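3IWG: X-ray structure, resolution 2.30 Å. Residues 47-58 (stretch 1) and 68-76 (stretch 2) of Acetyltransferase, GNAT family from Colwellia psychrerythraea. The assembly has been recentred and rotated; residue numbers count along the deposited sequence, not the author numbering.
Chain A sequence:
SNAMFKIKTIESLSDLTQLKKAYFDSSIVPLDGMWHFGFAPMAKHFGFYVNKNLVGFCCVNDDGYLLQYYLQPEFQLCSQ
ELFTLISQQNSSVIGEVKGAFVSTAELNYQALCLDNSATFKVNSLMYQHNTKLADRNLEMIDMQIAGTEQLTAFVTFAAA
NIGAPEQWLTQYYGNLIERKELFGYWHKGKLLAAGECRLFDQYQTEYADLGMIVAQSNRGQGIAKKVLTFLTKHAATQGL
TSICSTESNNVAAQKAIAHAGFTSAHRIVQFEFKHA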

# COMPACT_ATOMS: atom_id res chain seq x y z
N GLY A 47 -14.60 -2.36 -23.74
CA GLY A 47 -15.78 -3.17 -23.85
C GLY A 47 -16.14 -3.35 -25.31
O GLY A 47 -15.82 -2.53 -26.18
N PHE A 48 -16.80 -4.49 -25.52
CA PHE A 48 -17.21 -4.93 -26.81
C PHE A 48 -18.74 -4.90 -26.78
O PHE A 48 -19.40 -5.51 -25.93
CB PHE A 48 -16.70 -6.35 -27.07
CG PHE A 48 -15.19 -6.51 -26.94
CD1 PHE A 48 -14.31 -5.59 -27.49
CD2 PHE A 48 -14.66 -7.64 -26.31
CE1 PHE A 48 -12.92 -5.75 -27.39
CE2 PHE A 48 -13.27 -7.81 -26.22
CZ PHE A 48 -12.41 -6.86 -26.77
N TYR A 49 -19.29 -4.17 -27.73
CA TYR A 49 -20.69 -3.81 -27.72
C TYR A 49 -21.31 -4.31 -29.00
O TYR A 49 -20.90 -3.94 -30.11
CB TYR A 49 -20.85 -2.30 -27.61
CG TYR A 49 -20.51 -1.75 -26.26
CD1 TYR A 49 -19.19 -1.50 -25.90
CD2 TYR A 49 -21.50 -1.48 -25.33
CE1 TYR A 49 -18.87 -0.97 -24.64
CE2 TYR A 49 -21.20 -0.96 -24.07
CZ TYR A 49 -19.89 -0.70 -23.74
OH TYR A 49 -19.59 -0.16 -22.52
N VAL A 50 -22.25 -5.21 -28.81
CA VAL A 50 -23.18 -5.60 -29.84
C VAL A 50 -24.47 -4.82 -29.53
O VAL A 50 -25.10 -4.96 -28.44
CB VAL A 50 -23.38 -7.14 -29.88
CG1 VAL A 50 -24.86 -7.49 -30.03
CG2 VAL A 50 -22.53 -7.75 -31.01
N ASN A 51 -24.77 -3.92 -30.46
CA ASN A 51 -26.05 -3.24 -30.51
C ASN A 51 -26.34 -2.49 -29.22
O ASN A 51 -27.49 -2.35 -28.83
CB ASN A 51 -27.14 -4.27 -30.82
CG ASN A 51 -28.33 -3.67 -31.54
OD1 ASN A 51 -28.80 -4.20 -32.55
ND2 ASN A 51 -28.82 -2.53 -31.03
N LYS A 52 -25.28 -2.02 -28.57
CA LYS A 52 -25.35 -1.27 -27.32
C LYS A 52 -25.64 -2.14 -26.08
O LYS A 52 -25.99 -1.61 -25.01
CB LYS A 52 -26.34 -0.09 -27.43
CG LYS A 52 -25.78 1.24 -26.88
CD LYS A 52 -26.51 2.48 -27.47
CE LYS A 52 -25.58 3.70 -27.56
NZ LYS A 52 -26.24 4.97 -27.14
N ASN A 53 -25.45 -3.45 -26.23
CA ASN A 53 -25.25 -4.31 -25.05
C ASN A 53 -23.79 -4.77 -24.89
O ASN A 53 -23.16 -5.28 -25.83
CB ASN A 53 -26.20 -5.54 -25.04
CG ASN A 53 -26.14 -6.33 -23.71
OD1 ASN A 53 -26.25 -7.56 -23.69
ND2 ASN A 53 -25.92 -5.61 -22.58
N LEU A 54 -23.27 -4.59 -23.69
CA LEU A 54 -21.91 -4.98 -23.34
C LEU A 54 -21.73 -6.51 -23.24
O LEU A 54 -22.06 -7.09 -22.21
CB LEU A 54 -21.57 -4.34 -22.01
CG LEU A 54 -20.16 -4.52 -21.45
CD1 LEU A 54 -19.15 -4.06 -22.50
CD2 LEU A 54 -20.08 -3.73 -20.12
N VAL A 55 -21.18 -7.14 -24.27
CA VAL A 55 -21.08 -8.62 -24.34
C VAL A 55 -19.65 -9.20 -24.24
O VAL A 55 -19.44 -10.43 -24.36
CB VAL A 55 -21.74 -9.11 -25.63
CG1 VAL A 55 -23.16 -8.54 -25.72
CG2 VAL A 55 -20.91 -8.71 -26.85
N GLY A 56 -18.67 -8.32 -24.02
CA GLY A 56 -17.30 -8.74 -23.74
C GLY A 56 -16.37 -7.59 -23.42
O GLY A 56 -16.78 -6.43 -23.49
N PHE A 57 -15.11 -7.90 -23.11
CA PHE A 57 -14.13 -6.88 -22.77
C PHE A 57 -12.66 -7.34 -22.94
O PHE A 57 -12.35 -8.53 -23.04
CB PHE A 57 -14.31 -6.42 -21.30
CG PHE A 57 -13.68 -7.36 -20.33
CD1 PHE A 57 -14.36 -8.47 -19.88
CD2 PHE A 57 -12.36 -7.19 -19.94
CE1 PHE A 57 -13.74 -9.38 -19.00
CE2 PHE A 57 -11.75 -8.08 -19.09
CZ PHE A 57 -12.43 -9.17 -18.62
N CYS A 58 -11.74 -6.38 -22.91
CA CYS A 58 -10.34 -6.71 -22.77
C CYS A 58 -9.64 -5.62 -21.98
O CYS A 58 -10.22 -4.56 -21.76
CB CYS A 58 -9.68 -6.90 -24.14
SG CYS A 58 -9.38 -5.43 -25.05
N GLN A 68 -6.15 -9.44 -20.44
CA GLN A 68 -7.43 -10.17 -20.33
C GLN A 68 -8.24 -9.93 -21.61
O GLN A 68 -8.16 -8.84 -22.20
CB GLN A 68 -8.23 -9.69 -19.11
CG GLN A 68 -7.57 -9.93 -17.78
CD GLN A 68 -8.43 -9.46 -16.57
OE1 GLN A 68 -9.24 -8.55 -16.69
NE2 GLN A 68 -8.21 -10.08 -15.40
N TYR A 69 -9.00 -10.95 -22.01
CA TYR A 69 -9.90 -10.88 -23.17
C TYR A 69 -11.04 -11.87 -22.96
O TYR A 69 -10.83 -13.01 -22.51
CB TYR A 69 -9.17 -11.23 -24.43
CG TYR A 69 -10.06 -11.29 -25.68
CD1 TYR A 69 -10.81 -12.43 -25.99
CD2 TYR A 69 -10.13 -10.20 -26.55
CE1 TYR A 69 -11.62 -12.45 -27.15
CE2 TYR A 69 -10.93 -10.22 -27.67
CZ TYR A 69 -11.65 -11.35 -27.98
OH TYR A 69 -12.39 -11.32 -29.11
N TYR A 70 -12.25 -11.43 -23.24
CA TYR A 70 -13.40 -12.28 -23.03
C TYR A 70 -14.55 -11.80 -23.89
O TYR A 70 -14.86 -10.60 -23.89
CB TYR A 70 -13.81 -12.30 -21.56
CG TYR A 70 -15.03 -13.13 -21.31
CD1 TYR A 70 -14.92 -14.48 -21.08
CD2 TYR A 70 -16.30 -12.57 -21.35
CE1 TYR A 70 -16.01 -15.27 -20.87
CE2 TYR A 70 -17.43 -13.36 -21.13
CZ TYR A 70 -17.27 -14.72 -20.91
OH TYR A 70 -18.36 -15.53 -20.70
N LEU A 71 -15.17 -12.73 -24.61
CA LEU A 71 -16.47 -12.51 -25.30
C LEU A 71 -17.48 -13.54 -24.86
O LEU A 71 -17.15 -14.71 -24.70
CB LEU A 71 -16.31 -12.68 -26.81
CG LEU A 71 -16.48 -11.39 -27.59
CD1 LEU A 71 -16.32 -11.67 -29.08
CD2 LEU A 71 -17.83 -10.75 -27.32
N GLN A 72 -18.72 -13.13 -24.68
CA GLN A 72 -19.75 -14.11 -24.39
C GLN A 72 -19.62 -15.33 -25.35
O GLN A 72 -19.23 -15.20 -26.54
CB GLN A 72 -21.14 -13.50 -24.40
CG GLN A 72 -21.54 -13.01 -23.01
CD GLN A 72 -22.58 -11.94 -23.06
OE1 GLN A 72 -23.15 -11.68 -24.12
NE2 GLN A 72 -22.83 -11.30 -21.92
N PRO A 73 -19.87 -16.52 -24.80
CA PRO A 73 -19.37 -17.76 -25.41
C PRO A 73 -19.90 -18.02 -26.80
O PRO A 73 -19.23 -18.72 -27.59
CB PRO A 73 -19.84 -18.85 -24.44
CG PRO A 73 -20.93 -18.20 -23.60
CD PRO A 73 -20.59 -16.75 -23.54
N GLU A 74 -21.06 -17.45 -27.11
CA GLU A 74 -21.71 -17.67 -28.39
C GLU A 74 -21.19 -16.85 -29.58
O GLU A 74 -21.84 -16.87 -30.66
CB GLU A 74 -23.22 -17.44 -28.24
CG GLU A 74 -23.65 -16.00 -28.02
CD GLU A 74 -23.83 -15.63 -26.54
OE1 GLU A 74 -23.20 -16.27 -25.66
OE2 GLU A 74 -24.60 -14.66 -26.28
N PHE A 75 -20.06 -16.15 -29.41
CA PHE A 75 -19.49 -15.37 -30.54
C PHE A 75 -18.17 -15.92 -31.07
O PHE A 75 -17.36 -15.17 -31.61
CB PHE A 75 -19.32 -13.89 -30.23
CG PHE A 75 -20.53 -13.22 -29.59
CD1 PHE A 75 -21.00 -13.62 -28.36
CD2 PHE A 75 -21.11 -12.12 -30.18
CE1 PHE A 75 -22.05 -12.97 -27.77
CE2 PHE A 75 -22.18 -11.47 -29.59
CZ PHE A 75 -22.65 -11.90 -28.39
N GLN A 76 -17.97 -17.23 -30.97
CA GLN A 76 -16.90 -17.91 -31.73
C GLN A 76 -16.36 -17.08 -32.93
O GLN A 76 -15.18 -16.70 -32.95
CB GLN A 76 -17.41 -19.31 -32.22
CG GLN A 76 -16.37 -20.22 -32.98
CD GLN A 76 -15.07 -20.50 -32.20
OE1 GLN A 76 -15.09 -20.84 -31.01
NE2 GLN A 76 -13.95 -20.36 -32.87

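Stretch 1 is a β-hairpin, its strands 47-50 and 53-58 joined by a type I' turn from Val50 to Asn53, and stretch 2 adds strand 68-71 alongside the second hairpin strand. Strands 53-58 and 68-71 run antiparallel, their axes 4.7 Å apart at closest approach and 163° between their directions, and together the stretches bury 566 Å². Val55, Phe57 and Tyr70 cover the most surface.

Phe57 and Tyr70 form the hydrogen-bonded pair at the centre of the ladder: Phe57 N donates to Tyr70 O at 2.8 Å, and Tyr70 N returns the bond to Phe57 O at 2.9 Å. Their side chains share one face of the sheet, where Phe57 CE1 lies 3.9 Å from Tyr70 CB, while the edge of the Phe57 ring meets Gln68 OE1, 3.5 Å from Phe57 CE2. The opposite face carries Cys58 beside Tyr69, with Cys58 CB 4.1 Å from Tyr69 CD2, and Gly56 beside Leu71. A β-carbon on Gly56 would clash with Tyr70 O and Leu71 CD2; Gly56 CA and Leu71 CA lie 4.2 Å apart, as do Cys58 CA and Tyr69 CA.

Val55 prolongs the bonding beyond the strand end, its carbonyl oxygen accepting a nearly straight bond from Gln72 N (Val55 O to Gln72 N, 2.8 Å, 164° at the hydrogen). Its side chain points toward stretch 2 and makes apolar contacts with two residues: Val55 CG2 lies 3.7 Å from Leu71 CD2 and 3.9 Å from Phe75 CZ. Val50, from the first hairpin strand, reaches the same ring, with Val50 CG2 4.0 Å from Phe75 CE2.

Phe48 also reaches across from that strand. Its ring meets that of Tyr69 obliquely, with planes at 51° and Phe48 CE2 3.7 Å from Tyr69 CE2, extending the apolar packing to the first hairpin strand.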